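Side-chain contacts in folylpolyglutamate synthase (FolC) (Helicobacter pylori, PDB 6K8C), which probably adds glutamate to dihydropteroate to form dihydrofolate and extends tetrahydrofolates with further glutamates, using ATP, in folate metabolism: residues G59-F64 with V161-D166; L191-P196 with F251-P256; I217-E222 with A247-E252. All coordinates share one frame; numbering follows the deposited sequence.

Contact 1: G59-F64 with V161-D166; sequences GSTGRF and VFTPID
T61 meets V161 and T163 in the P-loop NTPase-like core of this Mur ligase relative. Segment 59-64 begins with the last residues of the glycine-rich P-loop that follows strand 48-53 and continues along helix 58-70. The segment 161-166 carries the end of the neighbouring parallel strand 159-162 and the loop beyond it. The contact is small and fully buried, 84 Å² in all. No hydrogen bond crosses it.

T61 splits its two branches between two residues. Its methyl goes to the strand residue, with T61 CG2 4.1 Å from V161 CG1, and the two side chains pass at a slant. Its hydroxyl branch lies against the other threonine, with T61 OG1 4.0 Å from T163 CG2. These two threonine side chains run past each other in opposite senses. T163 CG2 also reaches T61 CB at 4.1 Å, so one methyl covers the root and one branch of T61.

The torsion of T61 explains the split. At chi1 -56° its CG2 stands opposite the backbone N and its OG1 lies beside that N. From there OG1 turns back along the helix and hydrogen-bonds G57 O, within the P-loop. T163 OG1 bonds N56 O in the same loop, so both threonine hydroxyls grip P-loop carbonyls and only carbon of T163 is turned to T61. S60 OG, next to T61 but outside the contact, bonds O4 of a citrate that probably came from the crystallisation liquor. Within the helix, F64 N bonds S60 O at 2.8 Å.

Contact 2: L191-P196 with F251-P256; sequences LSIIAP and FETLLP
Strand 191-194 runs across from the C-terminal end of helix 241-254, and the closest CA atoms are those of I193 and T253, 8.7 Å apart. The strand alternates: L191 and I193 point at the helix, S192 points away. The helix is at its end here. L255 N still bonds F251 O at 2.9 Å, but L255 is the first residue to leave helical angles.

T253 carries the helix side by itself. L191 and I193 both reach toward it, tip to tip. L191 CD2 meets the methyl, 3.9 Å from T253 CG2. I193 CD1 meets the other branch, 3.8 Å from T253 OG1, and is 4.0 Å from T253 CB. The threonine thus sits astride two strand side chains that are two residues apart. This is helix-on-sheet packing in an alpha/beta fold of the P-loop NTPase kind, with helix 241-254 lying over one face of the parallel strands.

With chi1 -58° T253 turns its hydroxyl back along the helix and its methyl out to L191. OG1 is hydrogen-bonded to K249 O, one turn back in the same helix. That bond fixes the rotation of the side chain and satisfies the hydroxyl, so its meeting with I193 is plain van der Waals contact. Chi1 -179° extends L191 away from its backbone N, and CD2 continues that line to T253. The same leucine also touches K215 and I217 of the next strand.

Contact 3: I217-E222 with A247-E252; sequences IVVQNE and ALKAFE
Segment 217-222 leaves the end of strand 215-218 and passes beside the C-terminal half of helix 241-254, with the CA atoms of V219 and K249 nearest, 7.5 Å apart. I217 is still in the strand and V219 is already in the loop.

K249 is the helix residue that makes the contact, and it does so with its aliphatic chain. Its CB starts toward the segment. I217 CG2 lies 3.8 Å from K249 CE and 4.1 Å from K249 CG. The lysine bends at chi2, 59°, and again at chi3, 141°. This curves the chain so that two lysine carbons, CG and CE, touch the one methyl. The two side chains cross at a slant. The amine lies beyond this patch, with K249 NZ 4.9 Å from I217 CG2.

V219 takes the root of the lysine. V219 CG2 comes to 4.3 Å from K249 CB, a looser touch. A chi1 of -64° in I217 swings CG2 to the far side of CB from its own N and so turns the methyl to the lysine. All the meetings are between carbons, and no hydrogen bond joins the segments. The helix is regular here: F251 N bonds A247 O and E252 N bonds L248 O, each at 2.9 Å.

This is helix-on-sheet packing at the edge of the P-loop NTPase-like domain. The aliphatic part of a lysine covers the last strand and the start of the loop after it. I217 is also covered by T253 one turn on, and V219 by M242 and V246. Strand 215-218 is the outermost strand at its end of the eight-stranded sheet, with strand 191-194 as its neighbour. On another side of helix 241-254, A247, A250 and F251 pack on F64, L65, L68 and L69 of helix 58-70.

Overall arrangement
From the N terminus, contact 1 comes first. It closes a loop of 96 residues, from the start of helix 58-70 to the end of strand 159-162, before the others open. Contact 2 opens at strand 191-194 and closes at the end of helix 241-254. Contact 3 opens later, at strand 215-218, and closes on the same helix, so it nests inside contact 2; the two share F251 and E252. Strands 159-162, 191-194 and 215-218 are neighbours in one sheet. Backbone hydrogen bonds join F162 to I193 and A195, and I217 to S192 and I194. A247 and A250 touch contact 1, so helices 58-70 and 241-254 are tied to each other and to the three strands.

Contact 1: G59-F64 with V161-D166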
loop_
_atom_site.group_PDB
_atom_site.type_symbol
_atom_site.label_atom_id
_atom_site.label_comp_id
_atom_site.label_asym_id
_atom_site.label_seq_id
_atom_site.Cartn_x
_atom_site.Cartn_y
_atom_site.Cartn_z
ATOM N N GLY A 59 1.396 2.365 -2.391
ATOM C CA GLY A 59 -0.005 2.223 -2.757
ATOM C C GLY A 59 -0.476 3.293 -3.722
ATOM O O GLY A 59 -1.092 2.993 -4.748
ATOM N N SER A 60 -0.197 4.561 -3.407
ATOM C CA SER A 60 -0.678 5.634 -4.273
ATOM C C SER A 60 0.075 5.659 -5.598
ATOM O O SER A 60 -0.530 5.873 -6.654
ATOM C CB SER A 60 -0.568 6.985 -3.568
ATOM O OG SER A 60 0.753 7.224 -3.124
ATOM N N THR A 61 1.395 5.451 -5.566
ATOM C CA THR A 61 2.160 5.417 -6.812
ATOM C C THR A 61 1.630 4.337 -7.747
ATOM O O THR A 61 1.433 4.571 -8.945
ATOM C CB THR A 61 3.643 5.174 -6.524
ATOM O OG1 THR A 61 4.136 6.175 -5.628
ATOM C CG2 THR A 61 4.447 5.209 -7.821
ATOM N N GLY A 62 1.394 3.138 -7.214
ATOM C CA GLY A 62 0.901 2.053 -8.046
ATOM C C GLY A 62 -0.504 2.294 -8.556
ATOM O O GLY A 62 -0.822 1.974 -9.706
ATOM N N ARG A 63 -1.371 2.856 -7.712
ATOM C CA ARG A 63 -2.752 3.059 -8.133
ATOM C C ARG A 63 -2.859 4.200 -9.136
ATOM O O ARG A 63 -3.680 4.142 -10.058
ATOM C CB ARG A 63 -3.646 3.312 -6.915
ATOM C CG ARG A 63 -5.153 3.334 -7.236
ATOM C CD ARG A 63 -5.654 2.008 -7.826
ATOM N NE ARG A 63 -5.401 0.900 -6.913
ATOM C CZ ARG A 63 -6.176 0.580 -5.885
ATOM N NH1 ARG A 63 -7.283 1.268 -5.637
ATOM N NH2 ARG A 63 -5.844 -0.436 -5.106
ATOM N N PHE A 64 -2.039 5.246 -8.972
ATOM C CA PHE A 64 -1.988 6.323 -9.960
ATOM C C PHE A 64 -1.596 5.782 -11.328
ATOM O O PHE A 64 -2.230 6.095 -12.342
ATOM C CB PHE A 64 -0.985 7.399 -9.523
ATOM C CG PHE A 64 -1.582 8.522 -8.727
ATOM C CD1 PHE A 64 -2.788 9.091 -9.088
ATOM C CD2 PHE A 64 -0.909 9.029 -7.622
ATOM C CE1 PHE A 64 -3.323 10.142 -8.352
ATOM C CE2 PHE A 64 -1.437 10.078 -6.880
ATOM C CZ PHE A 64 -2.646 10.635 -7.247
ATOM N N VAL A 161 9.515 0.130 -10.246
ATOM C CA VAL A 161 9.357 1.488 -9.736
ATOM C C VAL A 161 9.798 1.480 -8.281
ATOM O O VAL A 161 9.181 0.806 -7.447
ATOM C CB VAL A 161 7.912 1.990 -9.869
ATOM C CG1 VAL A 161 7.786 3.376 -9.252
ATOM C CG2 VAL A 161 7.492 2.016 -11.333
ATOM N N PHE A 162 10.864 2.214 -7.971
ATOM C CA PHE A 162 11.367 2.292 -6.606
ATOM C C PHE A 162 10.843 3.572 -5.972
ATOM O O PHE A 162 11.324 4.666 -6.283
ATOM C CB PHE A 162 12.893 2.226 -6.580
ATOM C CG PHE A 162 13.434 0.877 -6.972
ATOM C CD1 PHE A 162 13.358 -0.193 -6.093
ATOM C CD2 PHE A 162 14.000 0.677 -8.219
ATOM C CE1 PHE A 162 13.847 -1.448 -6.451
ATOM C CE2 PHE A 162 14.493 -0.568 -8.584
ATOM C CZ PHE A 162 14.412 -1.635 -7.695
ATOM N N THR A 163 9.852 3.429 -5.098
ATOM C CA THR A 163 9.342 4.541 -4.306
ATOM C C THR A 163 10.338 4.838 -3.184
ATOM O O THR A 163 11.334 4.126 -3.027
ATOM C CB THR A 163 7.936 4.199 -3.802
ATOM O OG1 THR A 163 8.008 3.244 -2.737
ATOM C CG2 THR A 163 7.090 3.631 -4.931
ATOM N N PRO A 164 10.138 5.913 -2.413
ATOM C CA PRO A 164 11.139 6.272 -1.393
ATOM C C PRO A 164 11.361 5.165 -0.367
ATOM O O PRO A 164 10.413 4.564 0.145
ATOM C CB PRO A 164 10.543 7.527 -0.749
ATOM C CG PRO A 164 9.802 8.177 -1.875
ATOM C CD PRO A 164 9.158 7.003 -2.600
ATOM N N ILE A 165 12.636 4.911 -0.067
ATOM C CA ILE A 165 13.066 3.833 0.820
ATOM C C ILE A 165 13.539 4.438 2.137
ATOM O O ILE A 165 14.314 5.403 2.144
ATOM C CB ILE A 165 14.185 2.995 0.176
ATOM C CG1 ILE A 165 13.668 2.285 -1.078
ATOM C CG2 ILE A 165 14.749 1.989 1.167
ATOM C CD1 ILE A 165 14.768 1.907 -2.051
ATOM N N ASP A 166 13.096 3.853 3.247
ATOM C CA ASP A 166 13.410 4.365 4.573
ATOM C C ASP A 166 13.420 3.198 5.556
ATOM O O ASP A 166 13.275 2.033 5.172
ATOM C CB ASP A 166 12.409 5.450 4.983
ATOM C CG ASP A 166 13.016 6.489 5.907
ATOM O OD1 ASP A 166 14.056 6.197 6.534
ATOM O OD2 ASP A 166 12.455 7.601 6.000
#

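Contact 2: L191-P196 with F251-P256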
loop_
_atom_site.group_PDB
_atom_site.type_symbol
_atom_site.label_atom_id
_atom_site.label_comp_id
_atom_site.label_asym_id
_atom_site.label_seq_id
_atom_site.Cartn_x
_atom_site.Cartn_y
_atom_site.Cartn_z
ATOM N N LEU A 191 15.286 -2.249 -16.403
ATOM C CA LEU A 191 14.664 -0.942 -16.592
ATOM C C LEU A 191 13.933 -0.563 -15.315
ATOM O O LEU A 191 13.016 -1.274 -14.895
ATOM C CB LEU A 191 13.698 -0.966 -17.784
ATOM C CG LEU A 191 12.978 0.338 -18.133
ATOM C CD1 LEU A 191 13.980 1.436 -18.395
ATOM C CD2 LEU A 191 12.058 0.136 -19.333
ATOM N N SER A 192 14.327 0.553 -14.702
ATOM C CA SER A 192 13.737 0.950 -13.432
ATOM C C SER A 192 13.622 2.464 -13.338
ATOM O O SER A 192 14.488 3.200 -13.817
ATOM C CB SER A 192 14.555 0.429 -12.247
ATOM O OG SER A 192 14.718 -0.977 -12.328
ATOM N N ILE A 193 12.547 2.904 -12.702
ATOM C CA ILE A 193 12.327 4.294 -12.332
ATOM C C ILE A 193 12.565 4.409 -10.837
ATOM O O ILE A 193 12.135 3.540 -10.072
ATOM C CB ILE A 193 10.902 4.733 -12.709
ATOM C CG1 ILE A 193 10.773 4.795 -14.230
ATOM C CG2 ILE A 193 10.548 6.084 -12.083
ATOM C CD1 ILE A 193 9.578 4.094 -14.722
ATOM N N ILE A 194 13.262 5.457 -10.408
ATOM C CA ILE A 194 13.527 5.638 -8.986
ATOM C C ILE A 194 13.038 7.019 -8.565
ATOM O O ILE A 194 13.447 8.034 -9.143
ATOM C CB ILE A 194 15.014 5.423 -8.632
ATOM C CG1 ILE A 194 15.217 5.473 -7.118
ATOM C CG2 ILE A 194 15.938 6.390 -9.346
ATOM C CD1 ILE A 194 16.349 4.580 -6.630
ATOM N N ALA A 195 12.138 7.047 -7.576
ATOM C CA ALA A 195 11.690 8.288 -6.958
ATOM C C ALA A 195 12.849 8.946 -6.209
ATOM O O ALA A 195 13.863 8.296 -5.935
ATOM C CB ALA A 195 10.532 7.997 -5.998
ATOM N N PRO A 196 12.731 10.235 -5.871
ATOM C CA PRO A 196 13.791 10.885 -5.083
ATOM C C PRO A 196 14.045 10.135 -3.782
ATOM O O PRO A 196 13.112 9.764 -3.063
ATOM C CB PRO A 196 13.237 12.295 -4.836
ATOM C CG PRO A 196 12.312 12.531 -5.986
ATOM C CD PRO A 196 11.677 11.192 -6.259
ATOM N N PHE A 251 4.349 5.703 -16.490
ATOM C CA PHE A 251 3.403 5.680 -17.603
ATOM C C PHE A 251 4.085 6.049 -18.914
ATOM O O PHE A 251 3.945 5.347 -19.924
ATOM C CB PHE A 251 2.248 6.643 -17.303
ATOM C CG PHE A 251 1.273 6.811 -18.439
ATOM C CD1 PHE A 251 0.203 5.941 -18.581
ATOM C CD2 PHE A 251 1.417 7.847 -19.353
ATOM C CE1 PHE A 251 -0.704 6.091 -19.619
ATOM C CE2 PHE A 251 0.519 8.002 -20.392
ATOM C CZ PHE A 251 -0.545 7.123 -20.527
ATOM N N GLU A 252 4.823 7.160 -18.917
ATOM C CA GLU A 252 5.510 7.599 -20.127
ATOM C C GLU A 252 6.591 6.611 -20.554
ATOM O O GLU A 252 6.870 6.478 -21.751
ATOM C CB GLU A 252 6.112 8.991 -19.900
ATOM C CG GLU A 252 5.063 10.047 -19.563
ATOM C CD GLU A 252 5.663 11.379 -19.152
ATOM O OE1 GLU A 252 6.887 11.435 -18.911
ATOM O OE2 GLU A 252 4.907 12.370 -19.067
ATOM N N THR A 253 7.217 5.920 -19.598
ATOM C CA THR A 253 8.250 4.947 -19.946
ATOM C C THR A 253 7.639 3.706 -20.582
ATOM O O THR A 253 8.215 3.127 -21.511
ATOM C CB THR A 253 9.064 4.571 -18.704
ATOM O OG1 THR A 253 9.650 5.750 -18.142
ATOM C CG2 THR A 253 10.186 3.595 -19.056
ATOM N N LEU A 254 6.465 3.289 -20.099
ATOM C CA LEU A 254 5.774 2.158 -20.701
ATOM C C LEU A 254 5.205 2.510 -22.068
ATOM O O LEU A 254 5.165 1.654 -22.957
ATOM C CB LEU A 254 4.655 1.675 -19.777
ATOM C CG LEU A 254 5.081 1.135 -18.405
ATOM C CD1 LEU A 254 3.890 1.106 -17.455
ATOM C CD2 LEU A 254 5.697 -0.254 -18.544
ATOM N N LEU A 255 4.768 3.754 -22.261
ATOM C CA LEU A 255 4.061 4.168 -23.474
ATOM C C LEU A 255 4.731 5.415 -24.033
ATOM O O LEU A 255 4.160 6.513 -24.002
ATOM C CB LEU A 255 2.578 4.411 -23.184
ATOM C CG LEU A 255 1.770 3.207 -22.685
ATOM C CD1 LEU A 255 0.426 3.656 -22.121
ATOM C CD2 LEU A 255 1.560 2.185 -23.796
ATOM N N PRO A 256 5.952 5.280 -24.562
ATOM C CA PRO A 256 6.699 6.470 -24.994
ATOM C C PRO A 256 6.089 7.176 -26.190
ATOM O O PRO A 256 6.452 8.328 -26.449
ATOM C CB PRO A 256 8.089 5.916 -25.327
ATOM C CG PRO A 256 7.850 4.491 -25.670
ATOM C CD PRO A 256 6.694 4.033 -24.821
#

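Contact 3: I217-E222 with A247-E252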
loop_
_atom_site.group_PDB
_atom_site.type_symbol
_atom_site.label_atom_id
_atom_site.label_comp_id
_atom_site.label_asym_id
_atom_site.label_seq_id
_atom_site.Cartn_x
_atom_site.Cartn_y
_atom_site.Cartn_z
ATOM N N ILE A 217 16.171 5.272 -14.376
ATOM C CA ILE A 217 15.580 6.562 -14.711
ATOM C C ILE A 217 15.324 7.300 -13.405
ATOM O O ILE A 217 14.437 6.926 -12.635
ATOM C CB ILE A 217 14.290 6.406 -15.525
ATOM C CG1 ILE A 217 14.585 5.760 -16.881
ATOM C CG2 ILE A 217 13.619 7.759 -15.727
ATOM C CD1 ILE A 217 13.342 5.202 -17.559
ATOM N N VAL A 218 16.083 8.360 -13.159
ATOM C CA VAL A 218 16.010 9.087 -11.898
ATOM C C VAL A 218 14.965 10.188 -12.029
ATOM O O VAL A 218 15.089 11.076 -12.877
ATOM C CB VAL A 218 17.381 9.661 -11.515
ATOM C CG1 VAL A 218 17.303 10.403 -10.196
ATOM C CG2 VAL A 218 18.417 8.538 -11.445
ATOM N N VAL A 219 13.935 10.132 -11.193
ATOM C CA VAL A 219 12.874 11.134 -11.234
ATOM C C VAL A 219 13.386 12.422 -10.608
ATOM O O VAL A 219 13.882 12.420 -9.475
ATOM C CB VAL A 219 11.618 10.628 -10.510
ATOM C CG1 VAL A 219 10.593 11.740 -10.409
ATOM C CG2 VAL A 219 11.032 9.435 -11.252
ATOM N N GLN A 220 13.274 13.521 -11.351
ATOM C CA GLN A 220 13.674 14.825 -10.835
ATOM C C GLN A 220 12.816 15.220 -9.641
ATOM O O GLN A 220 11.609 14.955 -9.604
ATOM C CB GLN A 220 13.543 15.886 -11.926
ATOM C CG GLN A 220 14.619 15.838 -12.990
ATOM C CD GLN A 220 14.895 17.214 -13.568
ATOM O OE1 GLN A 220 13.986 17.886 -14.062
ATOM N NE2 GLN A 220 16.151 17.646 -13.496
ATOM N N ASN A 221 13.444 15.873 -8.662
ATOM C CA ASN A 221 12.736 16.364 -7.481
ATOM C C ASN A 221 12.029 17.658 -7.877
ATOM O O ASN A 221 12.491 18.773 -7.617
ATOM C CB ASN A 221 13.698 16.560 -6.314
ATOM C CG ASN A 221 12.976 16.823 -5.003
ATOM O OD1 ASN A 221 11.853 17.330 -4.989
ATOM N ND2 ASN A 221 13.615 16.470 -3.897
ATOM N N GLU A 222 10.869 17.493 -8.510
ATOM C CA GLU A 222 10.223 18.579 -9.236
ATOM C C GLU A 222 8.774 18.194 -9.501
ATOM O O GLU A 222 8.514 17.092 -9.990
ATOM C CB GLU A 222 10.964 18.837 -10.553
ATOM C CG GLU A 222 10.239 19.717 -11.542
ATOM C CD GLU A 222 10.582 21.183 -11.369
ATOM O OE1 GLU A 222 10.980 21.577 -10.251
ATOM O OE2 GLU A 222 10.462 21.942 -12.353
ATOM N N ALA A 247 4.556 8.019 -10.895
ATOM C CA ALA A 247 3.645 7.199 -11.686
ATOM C C ALA A 247 3.547 7.709 -13.118
ATOM O O ALA A 247 3.434 6.916 -14.059
ATOM C CB ALA A 247 2.260 7.164 -11.039
ATOM N N LEU A 248 3.574 9.031 -13.301
ATOM C CA LEU A 248 3.530 9.586 -14.650
ATOM C C LEU A 248 4.779 9.210 -15.438
ATOM O O LEU A 248 4.692 8.874 -16.626
ATOM C CB LEU A 248 3.368 11.107 -14.586
ATOM C CG LEU A 248 3.007 11.835 -15.882
ATOM C CD1 LEU A 248 1.683 11.337 -16.434
ATOM C CD2 LEU A 248 2.960 13.340 -15.638
ATOM N N LYS A 249 5.948 9.260 -14.796
ATOM C CA LYS A 249 7.177 8.845 -15.468
ATOM C C LYS A 249 7.127 7.371 -15.848
ATOM O O LYS A 249 7.593 6.982 -16.927
ATOM C CB LYS A 249 8.386 9.125 -14.575
ATOM C CG LYS A 249 9.722 8.954 -15.283
ATOM C CD LYS A 249 9.811 9.898 -16.474
ATOM C CE LYS A 249 11.200 10.483 -16.618
ATOM N NZ LYS A 249 11.220 11.578 -17.626
ATOM N N ALA A 250 6.590 6.530 -14.961
ATOM C CA ALA A 250 6.387 5.123 -15.297
ATOM C C ALA A 250 5.472 4.979 -16.503
ATOM O O ALA A 250 5.774 4.229 -17.441
ATOM C CB ALA A 250 5.816 4.372 -14.091
ATOM N N PHE A 251 4.349 5.703 -16.490
ATOM C CA PHE A 251 3.403 5.680 -17.603
ATOM C C PHE A 251 4.085 6.049 -18.914
ATOM O O PHE A 251 3.945 5.347 -19.924
ATOM C CB PHE A 251 2.248 6.643 -17.303
ATOM C CG PHE A 251 1.273 6.811 -18.439
ATOM C CD1 PHE A 251 0.203 5.941 -18.581
ATOM C CD2 PHE A 251 1.417 7.847 -19.353
ATOM C CE1 PHE A 251 -0.704 6.091 -19.619
ATOM C CE2 PHE A 251 0.519 8.002 -20.392
ATOM C CZ PHE A 251 -0.545 7.123 -20.527
ATOM N N GLU A 252 4.823 7.160 -18.917
ATOM C CA GLU A 252 5.510 7.599 -20.127
ATOM C C GLU A 252 6.591 6.611 -20.554
ATOM O O GLU A 252 6.870 6.478 -21.751
ATOM C CB GLU A 252 6.112 8.991 -19.900
ATOM C CG GLU A 252 5.063 10.047 -19.563
ATOM C CD GLU A 252 5.663 11.379 -19.152
ATOM O OE1 GLU A 252 6.887 11.435 -18.911
ATOM O OE2 GLU A 252 4.907 12.370 -19.067
#